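Uncharacterized protein (Bacillus cereus, PDB 5F2H) is of unknown function but probably acts as a hydrolase, pairing a helical N-terminal region with an alpha/beta-hydrolase fold. Local coordinates at residues I47-Y52 and N81-S86; S165-F170 and I179-E184; E240-L245 and K278-E283. One frame throughout, in Å; residues are numbered along the deposited sequence.

Contact 1 of 3, residues I47-Y52 and N81-S86; sequences IYNFKY and NEYLIS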
loop_
_atom_site.group_PDB
_atom_site.type_symbol
_atom_site.label_atom_id
_atom_site.label_comp_id
_atom_site.label_asym_id
_atom_site.label_seq_id
_atom_site.Cartn_x
_atom_site.Cartn_y
_atom_site.Cartn_z
ATOM N N ILE B 47 24.079 -30.042 -9.785
ATOM C CA ILE B 47 23.745 -31.329 -9.169
ATOM C C ILE B 47 24.565 -32.443 -9.820
ATOM O O ILE B 47 25.086 -33.323 -9.122
ATOM C CB ILE B 47 22.248 -31.626 -9.240
ATOM C CG1 ILE B 47 21.490 -30.599 -8.400
ATOM C CG2 ILE B 47 21.938 -33.007 -8.682
ATOM C CD1 ILE B 47 19.989 -30.718 -8.515
ATOM N N TYR B 48 24.694 -32.424 -11.141
ATOM C CA TYR B 48 25.502 -33.448 -11.810
ATOM C C TYR B 48 26.961 -33.347 -11.445
ATOM O O TYR B 48 27.622 -34.371 -11.293
ATOM C CB TYR B 48 25.384 -33.418 -13.337
ATOM C CG TYR B 48 24.094 -33.988 -13.879
ATOM C CD1 TYR B 48 23.947 -35.356 -14.037
ATOM C CD2 TYR B 48 23.056 -33.171 -14.287
ATOM C CE1 TYR B 48 22.794 -35.896 -14.557
ATOM C CE2 TYR B 48 21.888 -33.703 -14.807
ATOM C CZ TYR B 48 21.767 -35.065 -14.948
ATOM O OH TYR B 48 20.616 -35.613 -15.462
ATOM N N ASN B 49 27.477 -32.123 -11.341
ATOM C CA ASN B 49 28.868 -31.938 -11.013
ATOM C C ASN B 49 29.072 -32.642 -9.704
ATOM O O ASN B 49 29.942 -33.505 -9.600
ATOM C CB ASN B 49 29.244 -30.462 -10.933
ATOM C CG ASN B 49 30.725 -30.246 -10.687
ATOM O OD1 ASN B 49 31.539 -31.166 -10.789
ATOM N ND2 ASN B 49 31.089 -29.010 -10.408
ATOM N N PHE B 50 28.248 -32.324 -8.709
ATOM C CA PHE B 50 28.376 -33.007 -7.411
ATOM C C PHE B 50 28.358 -34.526 -7.543
ATOM O O PHE B 50 29.224 -35.212 -6.983
ATOM C CB PHE B 50 27.326 -32.543 -6.413
ATOM C CG PHE B 50 27.690 -31.274 -5.680
ATOM C CD1 PHE B 50 27.695 -30.040 -6.315
ATOM C CD2 PHE B 50 27.934 -31.310 -4.318
ATOM C CE1 PHE B 50 28.029 -28.881 -5.624
ATOM C CE2 PHE B 50 28.246 -30.153 -3.624
ATOM C CZ PHE B 50 28.303 -28.937 -4.280
ATOM N N LYS B 51 27.431 -35.048 -8.333
ATOM C CA LYS B 51 27.349 -36.499 -8.498
ATOM C C LYS B 51 28.602 -37.163 -9.060
ATOM O O LYS B 51 29.170 -38.045 -8.415
ATOM C CB LYS B 51 26.116 -36.918 -9.306
ATOM C CG LYS B 51 24.803 -36.666 -8.595
ATOM C CD LYS B 51 23.615 -37.123 -9.416
ATOM C CE LYS B 51 22.319 -36.869 -8.649
ATOM N NZ LYS B 51 21.100 -37.395 -9.325
ATOM N N TYR B 52 29.052 -36.745 -10.234
ATOM C CA TYR B 52 30.225 -37.394 -10.802
ATOM C C TYR B 52 31.522 -37.085 -10.047
ATOM O O TYR B 52 32.434 -37.906 -10.023
ATOM C CB TYR B 52 30.372 -37.139 -12.305
ATOM C CG TYR B 52 30.706 -35.730 -12.733
ATOM C CD1 TYR B 52 32.008 -35.251 -12.642
ATOM C CD2 TYR B 52 29.756 -34.923 -13.343
ATOM C CE1 TYR B 52 32.333 -33.970 -13.073
ATOM C CE2 TYR B 52 30.078 -33.656 -13.799
ATOM C CZ TYR B 52 31.365 -33.185 -13.653
ATOM O OH TYR B 52 31.695 -31.918 -14.061
ATOM N N ASN B 81 37.110 -25.012 -17.601
ATOM C CA ASN B 81 38.205 -25.787 -18.128
ATOM C C ASN B 81 39.198 -26.064 -17.045
ATOM O O ASN B 81 39.600 -27.211 -16.853
ATOM C CB ASN B 81 38.923 -25.029 -19.231
ATOM C CG ASN B 81 40.126 -25.785 -19.771
ATOM O OD1 ASN B 81 40.144 -27.011 -19.826
ATOM N ND2 ASN B 81 41.111 -25.048 -20.230
ATOM N N GLU B 82 39.602 -25.004 -16.341
ATOM C CA GLU B 82 40.594 -25.130 -15.273
ATOM C C GLU B 82 40.101 -26.135 -14.239
ATOM O O GLU B 82 40.826 -27.037 -13.847
ATOM C CB GLU B 82 40.940 -23.772 -14.673
ATOM C CG GLU B 82 42.164 -23.827 -13.765
ATOM C CD GLU B 82 42.747 -22.459 -13.418
ATOM O OE1 GLU B 82 42.349 -21.432 -14.032
ATOM O OE2 GLU B 82 43.680 -22.429 -12.579
ATOM N N TYR B 83 38.862 -25.992 -13.811
ATOM C CA TYR B 83 38.322 -26.950 -12.887
ATOM C C TYR B 83 38.463 -28.366 -13.446
ATOM O O TYR B 83 39.072 -29.241 -12.818
ATOM C CB TYR B 83 36.858 -26.661 -12.621
ATOM C CG TYR B 83 36.144 -27.817 -11.981
ATOM C CD1 TYR B 83 36.302 -28.099 -10.630
ATOM C CD2 TYR B 83 35.282 -28.624 -12.734
ATOM C CE1 TYR B 83 35.630 -29.157 -10.052
ATOM C CE2 TYR B 83 34.612 -29.685 -12.164
ATOM C CZ TYR B 83 34.781 -29.944 -10.826
ATOM O OH TYR B 83 34.098 -30.994 -10.251
ATOM N N LEU B 84 37.910 -28.583 -14.630
ATOM C CA LEU B 84 37.983 -29.888 -15.261
ATOM C C LEU B 84 39.347 -30.511 -15.267
ATOM O O LEU B 84 39.513 -31.635 -14.773
ATOM C CB LEU B 84 37.439 -29.844 -16.682
ATOM C CG LEU B 84 35.923 -29.734 -16.772
ATOM C CD1 LEU B 84 35.489 -29.480 -18.202
ATOM C CD2 LEU B 84 35.255 -30.988 -16.201
ATOM N N ILE B 85 40.336 -29.788 -15.793
ATOM C CA ILE B 85 41.691 -30.341 -15.853
ATOM C C ILE B 85 42.529 -30.174 -14.577
ATOM O O ILE B 85 43.694 -30.537 -14.572
ATOM C CB ILE B 85 42.490 -29.820 -17.070
ATOM C CG1 ILE B 85 42.955 -28.366 -16.874
ATOM C CG2 ILE B 85 41.688 -30.023 -18.354
ATOM C CD1 ILE B 85 43.832 -27.864 -17.994
ATOM N N SER B 86 41.942 -29.668 -13.495
ATOM C CA SER B 86 42.693 -29.500 -12.250
ATOM C C SER B 86 42.026 -30.014 -10.986
ATOM O O SER B 86 42.701 -30.120 -9.967
ATOM C CB SER B 86 43.023 -28.035 -12.036
ATOM O OG SER B 86 43.745 -27.555 -13.136
#
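Asn-49 and Tyr-83 reach toward one another across a gap too wide for backbones to bridge: the axes of segments 47-52 and 81-86 run almost parallel, 13° apart, yet pass 13.7 Å from each other. The buried side of the interface lies around Tyr-52 and Leu-84. Tyr-52 places CG between its backbone N and carbonyl carbon (chi1 68°), which folds the ring back against the preceding turn of its own helix, so that Asn-49 O sits 3.8 Å above the ring plane, over the centre. This leaves the phenol end directed across the gap. Its OH meets the edge of the Tyr-83 ring, close to the ring plane and 4.1 Å from CE2, and lies 4.3 Å from Leu-84 CD2. Helix 61-74 fills in behind, with Val-67 against Tyr-52 and Met-68 against Leu-84, while Leu-90 touches both tyrosines.

The other side is polar and less enclosed. Asn-49 and Tyr-83 are each partly exposed, and their side chains approach from opposite directions, the amide turned 79° from the phenol plane. Tyr-83 OH donates a weak hydrogen bond to Asn-49 OD1, 2.6 Å away, the single polar link between the two segments. A bound Tris molecule, probably from the crystallisation liquor, lies about 3 Å from the Asn-49 side chain, consistent with this end being accessible to solvent. Two helices of like direction, with the helix 61-74 between them in sequence packing against both and side chains alone spanning the remaining distance, are consistent with the stacked helical array of TPR-like domains, the clan to which this N-terminal region is assigned.

Contact 2 of 3, residues S165-F170 and I179-E184; sequences SSQIQF and IQRGKE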
loop_
_atom_site.group_PDB
_atom_site.type_symbol
_atom_site.label_atom_id
_atom_site.label_comp_id
_atom_site.label_asym_id
_atom_site.label_seq_id
_atom_site.Cartn_x
_atom_site.Cartn_y
_atom_site.Cartn_z
ATOM N N SER B 165 -25.133 13.578 -4.628
ATOM C CA SER B 165 -26.479 13.158 -4.965
ATOM C C SER B 165 -27.030 13.922 -6.143
ATOM O O SER B 165 -26.726 15.089 -6.344
ATOM C CB SER B 165 -27.415 13.350 -3.775
ATOM O OG SER B 165 -28.754 13.035 -4.139
ATOM N N SER B 166 -27.852 13.250 -6.920
ATOM C CA SER B 166 -28.481 13.875 -8.059
ATOM C C SER B 166 -29.678 14.722 -7.631
ATOM O O SER B 166 -30.140 15.553 -8.394
ATOM C CB SER B 166 -28.976 12.795 -8.998
ATOM O OG SER B 166 -29.863 11.934 -8.306
ATOM N N GLN B 167 -30.144 14.556 -6.394
ATOM C CA GLN B 167 -31.319 15.285 -5.909
ATOM C C GLN B 167 -30.941 16.708 -5.494
ATOM O O GLN B 167 -30.565 16.962 -4.349
ATOM C CB GLN B 167 -31.947 14.516 -4.745
ATOM C CG GLN B 167 -32.260 13.045 -5.045
ATOM C CD GLN B 167 -32.594 12.253 -3.778
ATOM O OE1 GLN B 167 -33.352 12.709 -2.915
ATOM N NE2 GLN B 167 -32.011 11.059 -3.660
ATOM N N ILE B 168 -31.124 17.641 -6.429
ATOM C CA ILE B 168 -30.789 19.058 -6.229
ATOM C C ILE B 168 -31.970 19.853 -5.647
ATOM O O ILE B 168 -33.097 19.709 -6.093
ATOM C CB ILE B 168 -30.281 19.673 -7.568
ATOM C CG1 ILE B 168 -29.602 21.020 -7.348
ATOM C CG2 ILE B 168 -31.399 19.779 -8.599
ATOM C CD1 ILE B 168 -29.051 21.620 -8.620
ATOM N N GLN B 169 -31.697 20.673 -4.639
ATOM C CA GLN B 169 -32.714 21.490 -3.962
ATOM C C GLN B 169 -32.578 22.982 -4.277
ATOM O O GLN B 169 -33.532 23.726 -4.156
ATOM C CB GLN B 169 -32.592 21.266 -2.459
ATOM C CG GLN B 169 -33.602 22.020 -1.609
ATOM C CD GLN B 169 -33.285 21.915 -0.133
ATOM O OE1 GLN B 169 -32.657 20.949 0.311
ATOM N NE2 GLN B 169 -33.684 22.926 0.636
ATOM N N PHE B 170 -31.364 23.406 -4.609
ATOM C CA PHE B 170 -31.030 24.786 -4.968
ATOM C C PHE B 170 -29.607 24.778 -5.513
ATOM O O PHE B 170 -28.912 23.774 -5.392
ATOM C CB PHE B 170 -31.146 25.733 -3.777
ATOM C CG PHE B 170 -30.286 25.349 -2.630
ATOM C CD1 PHE B 170 -28.983 25.821 -2.537
ATOM C CD2 PHE B 170 -30.771 24.490 -1.645
ATOM C CE1 PHE B 170 -28.180 25.441 -1.479
ATOM C CE2 PHE B 170 -29.972 24.106 -0.584
ATOM C CZ PHE B 170 -28.677 24.585 -0.497
ATOM N N ILE B 179 -34.025 8.046 -0.330
ATOM C CA ILE B 179 -32.949 7.106 0.002
ATOM C C ILE B 179 -32.769 5.939 -0.950
ATOM O O ILE B 179 -31.846 5.136 -0.768
ATOM C CB ILE B 179 -33.007 6.562 1.457
ATOM C CG1 ILE B 179 -34.262 5.712 1.705
ATOM C CG2 ILE B 179 -32.894 7.710 2.457
ATOM C CD1 ILE B 179 -34.325 5.113 3.101
ATOM N N GLN B 180 -33.638 5.819 -1.949
ATOM C CA GLN B 180 -33.515 4.720 -2.901
ATOM C C GLN B 180 -32.552 5.090 -3.977
ATOM O O GLN B 180 -31.605 4.347 -4.234
ATOM C CB GLN B 180 -34.859 4.338 -3.488
ATOM C CG GLN B 180 -35.800 3.771 -2.443
ATOM C CD GLN B 180 -35.253 2.509 -1.806
ATOM O OE1 GLN B 180 -34.363 1.853 -2.360
ATOM N NE2 GLN B 180 -35.823 2.127 -0.667
ATOM N N ARG B 181 -32.788 6.239 -4.602
ATOM C CA ARG B 181 -31.897 6.717 -5.660
ATOM C C ARG B 181 -30.493 6.778 -5.062
ATOM O O ARG B 181 -29.523 6.393 -5.693
ATOM C CB ARG B 181 -32.345 8.084 -6.140
ATOM C CG ARG B 181 -33.710 8.067 -6.782
ATOM C CD ARG B 181 -34.247 9.464 -7.005
ATOM N NE ARG B 181 -33.368 10.305 -7.802
ATOM C CZ ARG B 181 -33.648 11.571 -8.114
ATOM N NH1 ARG B 181 -34.792 12.120 -7.711
ATOM N NH2 ARG B 181 -32.797 12.291 -8.837
ATOM N N GLY B 182 -30.406 7.222 -3.815
ATOM C CA GLY B 182 -29.143 7.300 -3.125
ATOM C C GLY B 182 -28.447 5.960 -3.092
ATOM O O GLY B 182 -27.303 5.842 -3.490
ATOM N N LYS B 183 -29.123 4.949 -2.584
ATOM C CA LYS B 183 -28.544 3.620 -2.516
ATOM C C LYS B 183 -28.121 3.170 -3.902
ATOM O O LYS B 183 -27.077 2.554 -4.053
ATOM C CB LYS B 183 -29.583 2.630 -2.016
ATOM C CG LYS B 183 -29.075 1.199 -1.875
ATOM C CD LYS B 183 -30.210 0.226 -1.631
ATOM C CE LYS B 183 -31.128 0.182 -2.848
ATOM N NZ LYS B 183 -32.240 -0.796 -2.697
ATOM N N GLU B 184 -28.962 3.444 -4.900
ATOM C CA GLU B 184 -28.686 3.054 -6.293
ATOM C C GLU B 184 -27.428 3.688 -6.792
ATOM O O GLU B 184 -26.538 2.995 -7.240
ATOM C CB GLU B 184 -29.826 3.445 -7.229
ATOM C CG GLU B 184 -31.146 2.769 -6.922
ATOM C CD GLU B 184 -32.271 3.295 -7.778
ATOM O OE1 GLU B 184 -31.992 4.035 -8.747
ATOM O OE2 GLU B 184 -33.440 2.971 -7.468
#
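An ST turn opens the loop that faces the first turn of helix 179-195, and the two residues next to its serine, Ser-166 and Gln-167, receive the side chain of Arg-181, which reaches from the helix to the loop. In the turn, Ser-165 OG accepts from Gln-167 N at 3.1 Å with an N-H...O angle of 164°, a bend that brings both following side chains round to the helix. Gln-167 lays its aliphatic part over the guanidinium, which a bend at chi3 of Arg-181 turns to meet it: CG stands 3.7 Å above one face, over the centre, in van der Waals contact. Beyond CG the amide crosses the arginine obliquely, its plane 30° from that of the guanidinium, with NE2 3.9 Å from Arg-181 CB and 4.2 Å from Gly-182 N.

Strand 158-164 ends just before the turn, and the chain returns through helix 179-195 to strand 202-207, parallel to the first and two places along the sheet. The contact thus lies in the connection of a beta-alpha-beta crossover of the alpha/beta-hydrolase core.

From Arg-181, NH2 gives a weak, bent hydrogen bond to Ser-166 OG, 3.0 Å away at 132°, with OG oblique to the guanidinium plane. Each polar end has a stronger partner: Ser-166 OG is hydrogen-bonded to Glu-185 OE2, and Gln-167 OE1 accepts a hydrogen bond from the backbone N of Asp-178. Arg-181 NH2 also forms a salt bridge with Glu-117 of the second subunit, so the contact borders the dimer interface, where Arg-118 of that subunit packs against Ser-166.

Contact 3 of 3, residues E240-L245 and K278-E283; sequences EWNELL and KDKNIE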
loop_
_atom_site.group_PDB
_atom_site.type_symbol
_atom_site.label_atom_id
_atom_site.label_comp_id
_atom_site.label_asym_id
_atom_site.label_seq_id
_atom_site.Cartn_x
_atom_site.Cartn_y
_atom_site.Cartn_z
ATOM N N GLU B 240 -37.196 0.188 12.490
ATOM C CA GLU B 240 -37.650 -0.518 11.289
ATOM C C GLU B 240 -36.557 -1.367 10.640
ATOM O O GLU B 240 -36.859 -2.320 9.927
ATOM C CB GLU B 240 -38.184 0.477 10.265
ATOM C CG GLU B 240 -39.372 1.265 10.802
ATOM C CD GLU B 240 -39.767 2.456 9.949
ATOM O OE1 GLU B 240 -39.266 2.585 8.807
ATOM O OE2 GLU B 240 -40.594 3.265 10.434
ATOM N N TRP B 241 -35.292 -1.021 10.875
ATOM C CA TRP B 241 -34.188 -1.778 10.290
ATOM C C TRP B 241 -33.591 -2.837 11.212
ATOM O O TRP B 241 -32.503 -3.343 10.941
ATOM C CB TRP B 241 -33.060 -0.879 9.761
ATOM C CG TRP B 241 -33.478 0.120 8.702
ATOM C CD1 TRP B 241 -34.463 -0.043 7.762
ATOM C CD2 TRP B 241 -32.703 1.238 8.251
ATOM N NE1 TRP B 241 -34.471 1.014 6.886
ATOM C CE2 TRP B 241 -33.384 1.804 7.146
ATOM C CE3 TRP B 241 -31.538 1.867 8.722
ATOM C CZ2 TRP B 241 -32.943 2.973 6.512
ATOM C CZ3 TRP B 241 -31.101 3.022 8.089
ATOM C CH2 TRP B 241 -31.804 3.564 6.997
ATOM N N ASN B 242 -34.321 -3.209 12.262
ATOM C CA ASN B 242 -33.852 -4.220 13.205
ATOM C C ASN B 242 -33.426 -5.532 12.526
ATOM O O ASN B 242 -32.377 -6.083 12.869
ATOM C CB ASN B 242 -34.923 -4.505 14.277
ATOM C CG ASN B 242 -34.456 -5.504 15.330
ATOM O OD1 ASN B 242 -33.297 -5.474 15.762
ATOM N ND2 ASN B 242 -35.379 -6.326 15.820
ATOM N N GLU B 243 -34.214 -6.025 11.562
ATOM C CA GLU B 243 -33.876 -7.295 10.890
ATOM C C GLU B 243 -32.613 -7.134 10.043
ATOM O O GLU B 243 -31.679 -7.930 10.134
ATOM C CB GLU B 243 -35.033 -7.863 10.021
ATOM C CG GLU B 243 -35.294 -7.264 8.618
ATOM C CD GLU B 243 -35.757 -5.820 8.590
ATOM O OE1 GLU B 243 -35.832 -5.178 9.659
ATOM O OE2 GLU B 243 -36.046 -5.332 7.472
ATOM N N LEU B 244 -32.591 -6.088 9.227
ATOM C CA LEU B 244 -31.457 -5.816 8.361
ATOM C C LEU B 244 -30.129 -5.589 9.071
ATOM O O LEU B 244 -29.072 -5.869 8.504
ATOM C CB LEU B 244 -31.797 -4.646 7.449
ATOM C CG LEU B 244 -32.756 -5.025 6.336
ATOM C CD1 LEU B 244 -33.358 -3.823 5.645
ATOM C CD2 LEU B 244 -32.062 -5.919 5.319
ATOM N N LEU B 245 -30.178 -5.101 10.305
ATOM C CA LEU B 245 -28.955 -4.873 11.076
ATOM C C LEU B 245 -28.194 -6.180 11.349
ATOM O O LEU B 245 -27.050 -6.153 11.766
ATOM C CB LEU B 245 -29.259 -4.106 12.372
ATOM C CG LEU B 245 -29.697 -2.640 12.180
ATOM C CD1 LEU B 245 -30.252 -2.022 13.457
ATOM C CD2 LEU B 245 -28.565 -1.795 11.615
ATOM N N LYS B 278 -24.897 -2.785 20.177
ATOM C CA LYS B 278 -24.490 -3.491 21.405
ATOM C C LYS B 278 -25.368 -4.757 21.600
ATOM O O LYS B 278 -24.866 -5.844 21.918
ATOM C CB LYS B 278 -24.598 -2.573 22.626
ATOM C CG LYS B 278 -24.200 -3.254 23.925
ATOM C CD LYS B 278 -24.358 -2.361 25.150
ATOM C CE LYS B 278 -24.041 -3.152 26.422
ATOM N NZ LYS B 278 -24.176 -2.366 27.680
ATOM N N ASP B 279 -26.673 -4.597 21.374
ATOM C CA ASP B 279 -27.638 -5.684 21.479
ATOM C C ASP B 279 -27.292 -6.835 20.528
ATOM O O ASP B 279 -27.495 -8.005 20.876
ATOM C CB ASP B 279 -29.053 -5.181 21.142
ATOM C CG ASP B 279 -29.571 -4.142 22.132
ATOM O OD1 ASP B 279 -29.073 -4.108 23.281
ATOM O OD2 ASP B 279 -30.524 -3.405 21.776
ATOM N N LYS B 280 -26.784 -6.500 19.338
ATOM C CA LYS B 280 -26.416 -7.502 18.325
ATOM C C LYS B 280 -24.936 -7.810 18.293
ATOM O O LYS B 280 -24.412 -8.342 17.300
ATOM C CB LYS B 280 -26.912 -7.072 16.953
ATOM C CG LYS B 280 -28.419 -6.972 16.990
ATOM C CD LYS B 280 -29.092 -6.867 15.652
ATOM C CE LYS B 280 -30.588 -6.786 15.890
ATOM N NZ LYS B 280 -31.364 -6.992 14.647
ATOM N N ASN B 281 -24.284 -7.442 19.391
ATOM C CA ASN B 281 -22.864 -7.647 19.611
ATOM C C ASN B 281 -21.986 -7.393 18.374
ATOM O O ASN B 281 -21.239 -8.270 17.942
ATOM C CB ASN B 281 -22.671 -9.062 20.168
ATOM C CG ASN B 281 -21.268 -9.312 20.677
ATOM O OD1 ASN B 281 -20.380 -8.465 20.548
ATOM N ND2 ASN B 281 -21.059 -10.480 21.271
ATOM N N ILE B 282 -22.078 -6.182 17.821
ATOM C CA ILE B 282 -21.294 -5.796 16.643
ATOM C C ILE B 282 -20.083 -5.029 17.142
ATOM O O ILE B 282 -20.239 -4.014 17.818
ATOM C CB ILE B 282 -22.089 -4.856 15.722
ATOM C CG1 ILE B 282 -23.492 -5.405 15.427
ATOM C CG2 ILE B 282 -21.303 -4.599 14.446
ATOM C CD1 ILE B 282 -23.493 -6.709 14.675
ATOM N N GLU B 283 -18.879 -5.472 16.794
ATOM C CA GLU B 283 -17.676 -4.777 17.264
ATOM C C GLU B 283 -17.758 -3.304 16.780
ATOM O O GLU B 283 -17.925 -3.030 15.591
ATOM C CB GLU B 283 -16.390 -5.491 16.817
ATOM C CG GLU B 283 -15.184 -5.153 17.689
ATOM C CD GLU B 283 -13.929 -5.936 17.321
ATOM O OE1 GLU B 283 -13.996 -6.781 16.400
ATOM O OE2 GLU B 283 -12.880 -5.718 17.973
#
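Lys-280 stretches from the end of helix 267-279 to Asn-242, and it does so from within a Schellman motif that terminates the helix. Its CG lies beside the backbone N, and beyond CG the chain is fully extended, so the side chain projects as a rod toward segment 240-245. Asn-242 meets it at an angle: with CG anti to the backbone N (chi1 -177°), the amide swings round beside the ammonium end. A hydrogen bond from Lys-280 NZ to Asn-242 OD1 is modelled at 2.7 Å, but NZ sits implausibly close to another atom, so its exact position is doubtful.

Beneath this polar meeting near the surface lies an apolar layer. Leu-245 points toward the second segment, CB 4.2 Å from the doubtful Lys-280 NZ, and is buried, packing on Phe-273 and Val-276 of helix 267-279, while Ile-282 faces across the contact and rests on Leu-248 of the short helix 247-250. Within the hydrolase fold, the loop after strand 227-231 is thereby joined to the turn that leads into edge strand 284-289. In that turn Asn-281, at positive phi (40°), is the C-prime residue, and its N bonds Lys-278 O at 3.0 Å.

In the fold
Along the chain the three contacts come in series; none nests within or crosses another. Contact 1 closes a largely helical excursion of 28 residues inside the N-terminal helical region. Far from it, on the other side of the chain's centre, contact 2 closes a short loop of eight residues in the hydrolase fold, with nearest atoms about 57 Å from contact 1. Contact 3 then spans 32 residues, including strand 254-260 and most of helix 267-279, and its nearest atoms are about 48 Å from contact 1. Contacts 2 and 3 do meet: Ile-179 CD1 packs 4.3 Å from Trp-241 CZ2, joining the start of helix 179-195 to the loop after strand 227-231.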